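Local coordinates for surface-associated protein CshB (Streptococcus gordonii, PDB 6YZG) that probably binds host fibronectin, acting through non-repetitive domain 2 of a large cell-wall-linked adhesin on the streptococcal surface, at residues K11-R16 against V21-T26; K109-Y114 against D144-N149; G151-F156 against L197-D202; K185-E190 against D206-L211. All blocks are in the same frame, centred on the assembly; numbering follows the deposited sequence.

Interaction 1 (K11-R16 against V21-T26); sequences KNLDQR and VGTTFT
Lys11 and Thr24 form an antiparallel hydrogen-bonded pair. Lys11 N donates to Thr24 O at 2.9 Å, and Thr24 N returns a bond to Lys11 O at 3.0 Å. Both bonds are nearly straight. On the same face of the sheet, Lys11 CB rests 3.4 Å from Thr24 OG1, and the rest of the lysine bends off toward solvent. The pairing stops at Asn12, whose positive phi of 63° turns the chain. Its side chain takes over the contact. With CG anti to the backbone N (chi1 -163°), the amide reaches the other segment, and Asn12 ND2 donates to Gly22 O at 3.1 Å. The acceptor lies near the Asn12 amide plane, but the donor sits above the Gly22 carbonyl plane rather than on a lone pair. A water accepts from Asn12 ND2 and donates to Val21 O, so the same nitrogen has two partners. On the buried side, Thr23 OG1 lies 2.7 Å from Asn12 O and accepts from Lys20 N. Thr23 CG2 meets Leu13 CD2 at 3.7 Å. Further out, Asp14 OD1 accepts from Arg16 N in an Asx turn, and Asp14 OD2 bonds Ser86. The contact closes a short connection at the sheet edge: strand 10-11 lies along strand 24-30. Strand 24-30 pairs with strand 33-41 (Phe25 with Leu37), and the residues just ahead, Gly22 and Thr23, bond Val39.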
# COMPACT_ATOMS: atom_id res chain seq x y z
N LYS A 11 -31.05 -14.49 -1.58
CA LYS A 11 -31.84 -15.70 -1.97
C LYS A 11 -31.13 -16.43 -3.08
O LYS A 11 -30.44 -15.82 -3.92
CB LYS A 11 -33.25 -15.37 -2.44
CG LYS A 11 -34.08 -14.68 -1.42
CD LYS A 11 -34.57 -15.68 -0.36
CE LYS A 11 -35.57 -15.05 0.59
NZ LYS A 11 -34.90 -13.95 1.36
N ASN A 12 -31.37 -17.76 -3.15
CA ASN A 12 -30.93 -18.57 -4.28
C ASN A 12 -29.40 -18.57 -4.39
O ASN A 12 -28.88 -18.48 -5.50
CB ASN A 12 -31.58 -18.13 -5.58
CG ASN A 12 -31.49 -19.16 -6.69
OD1 ASN A 12 -31.35 -20.34 -6.38
ND2 ASN A 12 -31.49 -18.71 -7.92
N LEU A 13 -28.75 -18.84 -3.26
CA LEU A 13 -27.30 -19.07 -3.19
C LEU A 13 -26.96 -20.49 -3.60
O LEU A 13 -27.83 -21.36 -3.57
CB LEU A 13 -26.79 -18.82 -1.78
CG LEU A 13 -26.90 -17.38 -1.28
CD1 LEU A 13 -26.72 -17.31 0.22
CD2 LEU A 13 -25.98 -16.41 -1.98
N ASP A 14 -25.70 -20.73 -3.92
CA ASP A 14 -25.20 -22.10 -4.27
C ASP A 14 -25.00 -22.95 -3.00
O ASP A 14 -25.21 -22.42 -1.96
CB ASP A 14 -23.97 -22.01 -5.18
CG ASP A 14 -22.66 -21.61 -4.53
OD1 ASP A 14 -22.60 -21.56 -3.34
OD2 ASP A 14 -21.73 -21.31 -5.27
N GLN A 15 -24.54 -24.18 -3.18
CA GLN A 15 -24.28 -25.18 -2.10
C GLN A 15 -23.31 -24.63 -1.04
O GLN A 15 -23.37 -25.09 0.09
CB GLN A 15 -23.62 -26.43 -2.69
CG GLN A 15 -24.57 -27.45 -3.36
CD GLN A 15 -23.94 -28.62 -4.09
OE1 GLN A 15 -23.59 -28.57 -5.27
NE2 GLN A 15 -23.79 -29.73 -3.39
N ARG A 16 -22.41 -23.72 -1.40
CA ARG A 16 -21.40 -23.18 -0.47
C ARG A 16 -21.80 -21.81 0.08
O ARG A 16 -20.97 -21.16 0.63
CB ARG A 16 -20.03 -23.19 -1.15
CG ARG A 16 -19.64 -24.56 -1.68
CD ARG A 16 -18.21 -24.66 -2.14
NE ARG A 16 -18.02 -23.78 -3.27
CZ ARG A 16 -16.86 -23.45 -3.82
NH1 ARG A 16 -15.73 -23.94 -3.37
NH2 ARG A 16 -16.85 -22.61 -4.82
N VAL A 21 -25.59 -17.73 -10.94
CA VAL A 21 -26.50 -17.01 -11.83
C VAL A 21 -27.93 -17.19 -11.32
O VAL A 21 -28.32 -18.31 -11.04
CB VAL A 21 -26.29 -17.42 -13.29
CG1 VAL A 21 -27.33 -16.81 -14.21
CG2 VAL A 21 -24.88 -17.04 -13.74
N GLY A 22 -28.60 -16.08 -11.07
CA GLY A 22 -29.96 -16.07 -10.52
C GLY A 22 -30.00 -15.83 -9.03
O GLY A 22 -31.10 -15.72 -8.47
N THR A 23 -28.87 -15.80 -8.33
CA THR A 23 -28.85 -15.32 -6.95
C THR A 23 -29.37 -13.90 -6.88
O THR A 23 -29.07 -13.06 -7.77
CB THR A 23 -27.44 -15.35 -6.34
OG1 THR A 23 -27.00 -16.71 -6.28
CG2 THR A 23 -27.34 -14.67 -4.99
N THR A 24 -30.16 -13.58 -5.87
CA THR A 24 -30.62 -12.20 -5.65
C THR A 24 -30.17 -11.66 -4.29
O THR A 24 -30.03 -12.39 -3.28
CB THR A 24 -32.15 -12.06 -5.77
OG1 THR A 24 -32.78 -12.81 -4.70
CG2 THR A 24 -32.60 -12.43 -7.15
N PHE A 25 -30.00 -10.33 -4.28
CA PHE A 25 -29.75 -9.54 -3.06
C PHE A 25 -30.86 -8.49 -3.06
O PHE A 25 -30.96 -7.73 -4.06
CB PHE A 25 -28.37 -8.88 -3.02
CG PHE A 25 -28.14 -7.97 -1.86
CD1 PHE A 25 -28.51 -6.63 -1.94
CD2 PHE A 25 -27.63 -8.48 -0.67
CE1 PHE A 25 -28.35 -5.81 -0.84
CE2 PHE A 25 -27.43 -7.62 0.42
CZ PHE A 25 -27.81 -6.31 0.31
N THR A 26 -31.64 -8.34 -2.00
CA THR A 26 -32.72 -7.38 -1.96
C THR A 26 -32.70 -6.61 -0.64
O THR A 26 -32.53 -7.21 0.42
CB THR A 26 -34.06 -8.14 -2.06
OG1 THR A 26 -34.08 -9.07 -3.15
CG2 THR A 26 -35.17 -7.12 -2.20
O HOH W 1 -30.81 -19.66 -10.69

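Interaction 2 (K109-Y114 against D144-N149); sequences KTQLVY and DGEDAN
The backbones of Gln111 and Gly145 come closest, 6.7 Å apart at their CA atoms, and no backbone hydrogen bond joins these two loop segments. Gln111 spans most of the gap. It runs extended beyond CG, and its amide reaches the turn at Gly145. Gln111 NE2 stops 3.7 Å from Gly145 O, too far for a hydrogen bond, and lies 3.8 Å from Gly145 CA. Because Gly145 has no side chain, the amide can come this close to the backbone. Glu146 comes in from the next position. Its chain is bent at chi2 (-81°), which brings the carboxylate back toward Gln111. The two side chains cross at about a right angle, with the amide and carboxylate planes 61° apart. Gln111 OE1 and Glu146 OE2 are 4.1 Å apart, and a water bridges them. It donates to Gln111 OE1 at 2.7 Å and to Glu146 OE2 at 2.6 Å. Behind this, Asp144 OD1 accepts from Glu146 N at 2.9 Å, forming an Asx turn that shapes the chain leaving strand 134-144. The same OD1 accepts from Ala257 N of the second subunit. Gln111 also packs on Ala257 of that subunit, so the contact lies at the dimer interface. Two oxygens that are both acceptors here face each other, and the water supplies the protons they lack. The hydrogen-bonded part of the link between the loops runs through this one water, with little direct apolar contact.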
# COMPACT_ATOMS: atom_id res chain seq x y z
N LYS A 109 -18.39 -5.73 6.26
CA LYS A 109 -19.84 -5.97 6.03
C LYS A 109 -20.24 -5.42 4.64
O LYS A 109 -21.11 -6.05 4.00
CB LYS A 109 -20.70 -5.33 7.10
CG LYS A 109 -20.71 -6.05 8.44
CD LYS A 109 -21.62 -5.27 9.36
CE LYS A 109 -21.82 -5.86 10.73
NZ LYS A 109 -22.99 -5.22 11.38
N THR A 110 -19.65 -4.31 4.21
CA THR A 110 -20.03 -3.65 2.96
C THR A 110 -19.16 -4.15 1.80
O THR A 110 -19.20 -3.52 0.73
CB THR A 110 -20.00 -2.15 3.16
OG1 THR A 110 -18.67 -1.87 3.60
CG2 THR A 110 -21.06 -1.69 4.14
N GLN A 111 -18.54 -5.31 1.90
CA GLN A 111 -17.69 -5.80 0.81
C GLN A 111 -18.23 -7.10 0.25
O GLN A 111 -18.54 -8.05 1.03
CB GLN A 111 -16.27 -6.02 1.32
CG GLN A 111 -15.53 -4.75 1.56
CD GLN A 111 -14.12 -4.97 2.01
OE1 GLN A 111 -13.69 -6.10 2.21
NE2 GLN A 111 -13.46 -3.86 2.20
N LEU A 112 -18.22 -7.26 -1.06
CA LEU A 112 -18.43 -8.53 -1.74
C LEU A 112 -17.07 -9.06 -2.20
O LEU A 112 -16.31 -8.32 -2.78
CB LEU A 112 -19.37 -8.31 -2.91
CG LEU A 112 -20.01 -9.56 -3.49
CD1 LEU A 112 -21.08 -10.09 -2.52
CD2 LEU A 112 -20.60 -9.27 -4.86
N VAL A 113 -16.76 -10.29 -1.83
CA VAL A 113 -15.39 -10.80 -2.04
C VAL A 113 -15.39 -12.16 -2.74
O VAL A 113 -16.37 -12.78 -2.84
CB VAL A 113 -14.65 -10.90 -0.68
CG1 VAL A 113 -14.41 -9.55 -0.03
CG2 VAL A 113 -15.38 -11.84 0.27
N TYR A 114 -14.21 -12.54 -3.21
CA TYR A 114 -13.93 -13.86 -3.84
C TYR A 114 -12.79 -14.34 -2.95
O TYR A 114 -11.67 -14.04 -3.27
CB TYR A 114 -13.53 -13.66 -5.30
CG TYR A 114 -13.55 -14.90 -6.15
CD1 TYR A 114 -14.72 -15.60 -6.37
CD2 TYR A 114 -12.41 -15.30 -6.80
CE1 TYR A 114 -14.74 -16.68 -7.21
CE2 TYR A 114 -12.41 -16.40 -7.62
CZ TYR A 114 -13.58 -17.09 -7.83
OH TYR A 114 -13.60 -18.15 -8.65
N ASP A 144 -13.69 0.02 -5.01
CA ASP A 144 -12.93 -1.14 -4.53
C ASP A 144 -12.60 -0.88 -3.07
O ASP A 144 -11.91 0.09 -2.82
CB ASP A 144 -11.64 -1.35 -5.34
CG ASP A 144 -10.80 -2.54 -4.97
OD1 ASP A 144 -11.10 -3.26 -4.03
OD2 ASP A 144 -9.79 -2.74 -5.69
N GLY A 145 -13.02 -1.77 -2.20
CA GLY A 145 -12.77 -1.56 -0.76
C GLY A 145 -11.33 -1.85 -0.38
O GLY A 145 -10.96 -1.52 0.78
N GLU A 146 -10.55 -2.50 -1.24
CA GLU A 146 -9.16 -2.86 -0.89
C GLU A 146 -8.16 -1.97 -1.61
O GLU A 146 -8.43 -1.44 -2.65
CB GLU A 146 -8.86 -4.31 -1.26
CG GLU A 146 -9.66 -5.32 -0.48
CD GLU A 146 -9.04 -5.56 0.89
OE1 GLU A 146 -7.94 -5.07 1.13
OE2 GLU A 146 -9.67 -6.21 1.68
N ASP A 147 -6.96 -1.92 -1.04
CA ASP A 147 -5.85 -1.20 -1.69
C ASP A 147 -5.39 -2.01 -2.91
O ASP A 147 -5.57 -3.20 -2.96
CB ASP A 147 -4.66 -1.01 -0.74
CG ASP A 147 -3.97 0.34 -0.97
OD1 ASP A 147 -4.16 0.93 -2.02
OD2 ASP A 147 -3.32 0.83 -0.05
N ALA A 148 -4.87 -1.29 -3.88
CA ALA A 148 -4.35 -1.90 -5.11
C ALA A 148 -2.95 -1.34 -5.42
O ALA A 148 -2.78 -0.16 -5.45
CB ALA A 148 -5.31 -1.59 -6.23
N ASN A 149 -2.02 -2.24 -5.59
CA ASN A 149 -0.71 -1.92 -6.15
C ASN A 149 -0.85 -1.98 -7.68
O ASN A 149 -1.89 -2.36 -8.22
CB ASN A 149 0.32 -2.84 -5.49
CG ASN A 149 0.23 -4.28 -5.90
OD1 ASN A 149 0.13 -4.58 -7.08
ND2 ASN A 149 0.36 -5.18 -4.92
O HOH W 2 -11.67 -7.87 2.06

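Interaction 3 (G151-F156 against L197-D202); sequences GEFAIF and LLILKD
Leu197 opens the contact with Gly151. The glycine has no side chain, and Leu197 CD1 lies 4.3 Å from Gly151 CA. Ile199 carries most of the contact, using two methyls. Its CG1 branch is anti to the backbone N (chi1 -172°), which sends CD1 out to the ring of Phe153. Ile199 CD1 lies 3.7 Å from Phe153 CE2, an oblique approach. The other branch, Ile199 CG2, touches Gly151 O at 3.7 Å. That carbonyl oxygen also stands 4.1 Å above the Phe153 ring, over its centre, so the glycine carbonyl lies against both ring and isoleucine. Further along, the short helix is weakly bonded, but Asp202 N donates to Ile199 O at 3.0 Å. The contact is buried and mostly apolar, with one carbonyl oxygen among the methyls and the ring, and no hydrogen bond crosses it. Leu187 of helix 184-193 packs on both Phe153 and Leu197, and Pro227 of strand 224-229 also touches Phe153. The short helix 198-201 thus sits against Gly151 and Phe153, where the chain enters strand 153-158. That strand pairs with strand 224-229 and, antiparallel, with a strand of the second subunit.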
# COMPACT_ATOMS: atom_id res chain seq x y z
N GLY A 151 -0.10 -4.02 -9.98
CA GLY A 151 -0.49 -5.30 -10.56
C GLY A 151 -1.80 -5.84 -10.07
O GLY A 151 -2.07 -7.00 -10.31
N GLU A 152 -2.58 -5.02 -9.38
CA GLU A 152 -3.88 -5.46 -8.80
C GLU A 152 -4.96 -4.64 -9.51
O GLU A 152 -4.90 -3.42 -9.47
CB GLU A 152 -3.99 -5.31 -7.28
CG GLU A 152 -2.93 -6.13 -6.54
CD GLU A 152 -2.92 -5.95 -5.03
OE1 GLU A 152 -2.90 -4.79 -4.59
OE2 GLU A 152 -2.96 -6.95 -4.32
N PHE A 153 -5.92 -5.30 -10.18
CA PHE A 153 -6.89 -4.62 -11.05
C PHE A 153 -8.29 -4.79 -10.51
O PHE A 153 -8.74 -5.93 -10.24
CB PHE A 153 -6.80 -5.19 -12.47
CG PHE A 153 -5.40 -5.25 -13.07
CD1 PHE A 153 -4.50 -4.22 -12.88
CD2 PHE A 153 -5.00 -6.36 -13.74
CE1 PHE A 153 -3.23 -4.30 -13.41
CE2 PHE A 153 -3.70 -6.50 -14.21
CZ PHE A 153 -2.85 -5.42 -14.13
N ALA A 154 -9.03 -3.68 -10.45
CA ALA A 154 -10.50 -3.70 -10.28
C ALA A 154 -11.08 -2.76 -11.33
O ALA A 154 -10.66 -1.60 -11.46
CB ALA A 154 -10.89 -3.33 -8.87
N ILE A 155 -12.05 -3.29 -12.06
CA ILE A 155 -12.67 -2.60 -13.21
C ILE A 155 -14.17 -2.57 -12.94
O ILE A 155 -14.74 -3.61 -12.60
CB ILE A 155 -12.36 -3.31 -14.54
CG1 ILE A 155 -10.85 -3.33 -14.79
CG2 ILE A 155 -13.11 -2.66 -15.68
CD1 ILE A 155 -10.44 -4.35 -15.83
N PHE A 156 -14.84 -1.47 -13.24
CA PHE A 156 -16.28 -1.24 -13.05
C PHE A 156 -16.93 -0.96 -14.39
O PHE A 156 -16.42 -0.07 -15.11
CB PHE A 156 -16.50 -0.06 -12.11
CG PHE A 156 -15.76 -0.12 -10.79
CD1 PHE A 156 -14.41 0.19 -10.78
CD2 PHE A 156 -16.38 -0.56 -9.63
CE1 PHE A 156 -13.69 0.13 -9.60
CE2 PHE A 156 -15.65 -0.62 -8.44
CZ PHE A 156 -14.31 -0.28 -8.45
N LEU A 197 5.94 -10.32 -11.38
CA LEU A 197 4.61 -10.34 -10.74
C LEU A 197 3.95 -11.66 -11.08
O LEU A 197 3.96 -12.10 -12.24
CB LEU A 197 3.75 -9.21 -11.31
CG LEU A 197 4.05 -7.81 -10.79
CD1 LEU A 197 3.39 -6.73 -11.61
CD2 LEU A 197 3.62 -7.68 -9.33
N LEU A 198 3.28 -12.29 -10.12
CA LEU A 198 2.53 -13.52 -10.38
C LEU A 198 1.50 -13.35 -11.51
O LEU A 198 1.29 -14.22 -12.39
CB LEU A 198 1.83 -13.97 -9.09
CG LEU A 198 0.94 -15.18 -9.23
CD1 LEU A 198 1.79 -16.43 -9.43
CD2 LEU A 198 0.04 -15.30 -8.01
N ILE A 199 0.78 -12.22 -11.53
CA ILE A 199 -0.31 -11.99 -12.48
C ILE A 199 0.26 -12.06 -13.92
O ILE A 199 -0.35 -12.70 -14.78
CB ILE A 199 -1.06 -10.71 -12.14
CG1 ILE A 199 -2.29 -10.68 -13.05
CG2 ILE A 199 -0.24 -9.46 -12.30
CD1 ILE A 199 -3.38 -9.77 -12.52
N LEU A 200 1.41 -11.42 -14.18
CA LEU A 200 1.96 -11.35 -15.54
C LEU A 200 2.55 -12.68 -15.97
O LEU A 200 2.69 -12.94 -17.18
CB LEU A 200 3.00 -10.24 -15.66
CG LEU A 200 2.47 -8.84 -15.36
CD1 LEU A 200 3.55 -7.83 -15.67
CD2 LEU A 200 1.22 -8.54 -16.14
N LYS A 201 2.76 -13.57 -15.02
CA LYS A 201 3.13 -14.95 -15.36
C LYS A 201 1.98 -15.75 -15.92
O LYS A 201 2.20 -16.82 -16.56
CB LYS A 201 3.78 -15.68 -14.19
CG LYS A 201 5.05 -15.04 -13.66
CD LYS A 201 5.60 -15.75 -12.49
CE LYS A 201 6.71 -14.94 -11.87
NZ LYS A 201 7.28 -15.65 -10.71
N ASP A 202 0.73 -15.33 -15.78
CA ASP A 202 -0.44 -15.98 -16.38
C ASP A 202 -0.51 -15.51 -17.82
O ASP A 202 -0.90 -14.39 -18.10
CB ASP A 202 -1.70 -15.62 -15.60
CG ASP A 202 -2.94 -16.28 -16.10
OD1 ASP A 202 -2.91 -16.85 -17.23
OD2 ASP A 202 -3.98 -16.21 -15.43

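Interaction 4 (K185-E190 against D206-L211); sequences KMLDDE and DWYKYL
Leu187 packs against Tyr208 and Leu211. In this non-repetitive domain 2, the contact sets helix 184-193 against the 3-10 turn at 207-209 and the residues just beyond it. The tight part is apolar. Leu187 has CG anti to its backbone N (chi1 179°), and this carries its CD2 methyl across to the turn. There Leu187 CD2 lies 3.9 Å from Tyr208 CD1, oblique to the ring, and 4.1 Å from Leu211 CD1. Leu187 also touches Leu200 of helix 198-201, and Leu211 touches Ile182. The other part is polar and lies nearer solvent, where Asp188 and Tyr208 are both partly exposed. Their side chains cross at about a right angle, with the carboxylate and ring planes 71° apart. Tyr208 also makes a cation-pi contact with Lys184. Tyr208 N donates a weak hydrogen bond to Asp206 OD1 at the start of the 3-10 turn. What crosses on this more exposed side is one short bond. Tyr208 OH donates to Asp188 OD1 at 2.6 Å, meeting its syn lone pair, and that oxygen lies in the plane of the ring, at its edge, 3.3 Å from Tyr208 CE1.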
# COMPACT_ATOMS: atom_id res chain seq x y z
N LYS A 185 3.56 1.42 -18.25
CA LYS A 185 4.86 1.70 -17.63
C LYS A 185 4.87 1.36 -16.15
O LYS A 185 5.81 0.71 -15.64
CB LYS A 185 5.20 3.18 -17.87
CG LYS A 185 6.55 3.55 -17.24
CD LYS A 185 6.95 4.99 -17.46
CE LYS A 185 8.45 5.18 -17.42
NZ LYS A 185 9.05 4.56 -16.21
N MET A 186 3.83 1.72 -15.41
CA MET A 186 3.78 1.43 -13.97
C MET A 186 3.76 -0.09 -13.74
O MET A 186 4.38 -0.60 -12.77
CB MET A 186 2.52 2.02 -13.34
CG MET A 186 2.58 3.50 -13.14
SD MET A 186 0.89 4.15 -12.79
CE MET A 186 1.16 5.89 -13.12
N LEU A 187 2.99 -0.80 -14.55
CA LEU A 187 2.84 -2.26 -14.42
C LEU A 187 4.21 -2.92 -14.71
O LEU A 187 4.61 -3.80 -13.94
CB LEU A 187 1.70 -2.72 -15.34
CG LEU A 187 1.44 -4.21 -15.36
CD1 LEU A 187 1.14 -4.77 -13.97
CD2 LEU A 187 0.31 -4.50 -16.34
N ASP A 188 4.90 -2.48 -15.76
CA ASP A 188 6.20 -3.08 -16.19
C ASP A 188 7.25 -2.72 -15.15
O ASP A 188 8.06 -3.66 -14.81
CB ASP A 188 6.53 -2.70 -17.62
CG ASP A 188 5.76 -3.50 -18.64
OD1 ASP A 188 5.34 -4.66 -18.32
OD2 ASP A 188 5.62 -3.01 -19.74
N ASP A 189 7.23 -1.49 -14.60
CA ASP A 189 8.16 -1.10 -13.52
C ASP A 189 7.92 -1.98 -12.30
O ASP A 189 8.90 -2.45 -11.69
CB ASP A 189 8.06 0.37 -13.15
CG ASP A 189 8.61 1.30 -14.21
OD1 ASP A 189 9.25 0.80 -15.19
OD2 ASP A 189 8.35 2.53 -14.10
N GLU A 190 6.66 -2.27 -11.96
CA GLU A 190 6.34 -3.12 -10.79
C GLU A 190 6.82 -4.54 -11.08
O GLU A 190 7.29 -5.20 -10.12
CB GLU A 190 4.84 -3.10 -10.49
CG GLU A 190 4.46 -3.68 -9.17
CD GLU A 190 4.93 -2.86 -7.96
OE1 GLU A 190 4.86 -3.40 -6.86
OE2 GLU A 190 5.33 -1.68 -8.12
N ASP A 206 -4.00 -11.13 -21.82
CA ASP A 206 -3.22 -9.93 -22.12
C ASP A 206 -3.52 -8.86 -21.06
O ASP A 206 -4.51 -8.11 -21.20
CB ASP A 206 -3.44 -9.42 -23.53
CG ASP A 206 -2.56 -8.20 -23.81
OD1 ASP A 206 -1.85 -7.73 -22.92
OD2 ASP A 206 -2.55 -7.77 -24.99
N TRP A 207 -2.79 -8.85 -19.96
CA TRP A 207 -3.10 -7.98 -18.81
C TRP A 207 -2.94 -6.54 -19.23
O TRP A 207 -3.54 -5.67 -18.60
CB TRP A 207 -2.17 -8.33 -17.64
CG TRP A 207 -2.36 -9.75 -17.24
CD1 TRP A 207 -1.54 -10.80 -17.53
CD2 TRP A 207 -3.54 -10.35 -16.66
NE1 TRP A 207 -2.09 -11.94 -17.10
CE2 TRP A 207 -3.32 -11.74 -16.51
CE3 TRP A 207 -4.77 -9.84 -16.17
CZ2 TRP A 207 -4.22 -12.63 -15.96
CZ3 TRP A 207 -5.65 -10.71 -15.62
CH2 TRP A 207 -5.43 -12.09 -15.53
N TYR A 208 -2.12 -6.21 -20.23
CA TYR A 208 -1.98 -4.80 -20.65
C TYR A 208 -3.33 -4.29 -21.16
O TYR A 208 -3.56 -3.04 -21.11
CB TYR A 208 -0.91 -4.63 -21.72
CG TYR A 208 0.43 -5.06 -21.23
CD1 TYR A 208 1.04 -4.42 -20.16
CD2 TYR A 208 1.09 -6.11 -21.85
CE1 TYR A 208 2.31 -4.81 -19.72
CE2 TYR A 208 2.30 -6.55 -21.36
CZ TYR A 208 2.92 -5.90 -20.31
OH TYR A 208 4.14 -6.37 -19.87
N LYS A 209 -4.19 -5.16 -21.64
CA LYS A 209 -5.53 -4.76 -22.15
C LYS A 209 -6.56 -4.85 -21.01
O LYS A 209 -7.74 -4.59 -21.29
CB LYS A 209 -5.94 -5.48 -23.42
CG LYS A 209 -4.98 -5.19 -24.58
CD LYS A 209 -4.79 -3.70 -24.80
CE LYS A 209 -3.79 -3.33 -25.90
NZ LYS A 209 -4.28 -3.75 -27.23
N TYR A 210 -6.20 -5.13 -19.77
CA TYR A 210 -7.05 -4.80 -18.58
C TYR A 210 -6.89 -3.33 -18.26
O TYR A 210 -7.76 -2.79 -17.58
CB TYR A 210 -6.70 -5.68 -17.39
CG TYR A 210 -7.40 -7.02 -17.33
CD1 TYR A 210 -7.47 -7.87 -18.42
CD2 TYR A 210 -7.99 -7.44 -16.16
CE1 TYR A 210 -8.11 -9.08 -18.33
CE2 TYR A 210 -8.62 -8.67 -16.05
CZ TYR A 210 -8.71 -9.49 -17.14
OH TYR A 210 -9.27 -10.74 -17.08
N LEU A 211 -5.77 -2.69 -18.58
CA LEU A 211 -5.52 -1.30 -18.21
C LEU A 211 -6.46 -0.39 -18.95
O LEU A 211 -6.90 -0.69 -20.07
CB LEU A 211 -4.05 -1.00 -18.50
CG LEU A 211 -3.03 -1.85 -17.75
CD1 LEU A 211 -1.62 -1.36 -18.04
CD2 LEU A 211 -3.36 -1.94 -16.29

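In the fold
From the N terminus, interaction 1 comes first and closes a short loop between strands 10-11 and 24-30. Interaction 2 follows in series. It closes a longer loop that contains strands 119-131 and 134-144. Interactions 3 and 4 open after it and cross, because their segments alternate: 151-156, 185-190, 197-202, 206-211. Their centres are 8 Å apart, and they share a contact in which Trp207 NE1 probably bonds Asp202 O. Interaction 2 meets interaction 3 between the two sheets, where Asp144 packs on Ala154. Interaction 1 stands apart, at the edge of the first sheet. Interactions 3 and 4 bring the helices onto the second sheet. Interactions 2, 3 and 4 all touch the second subunit.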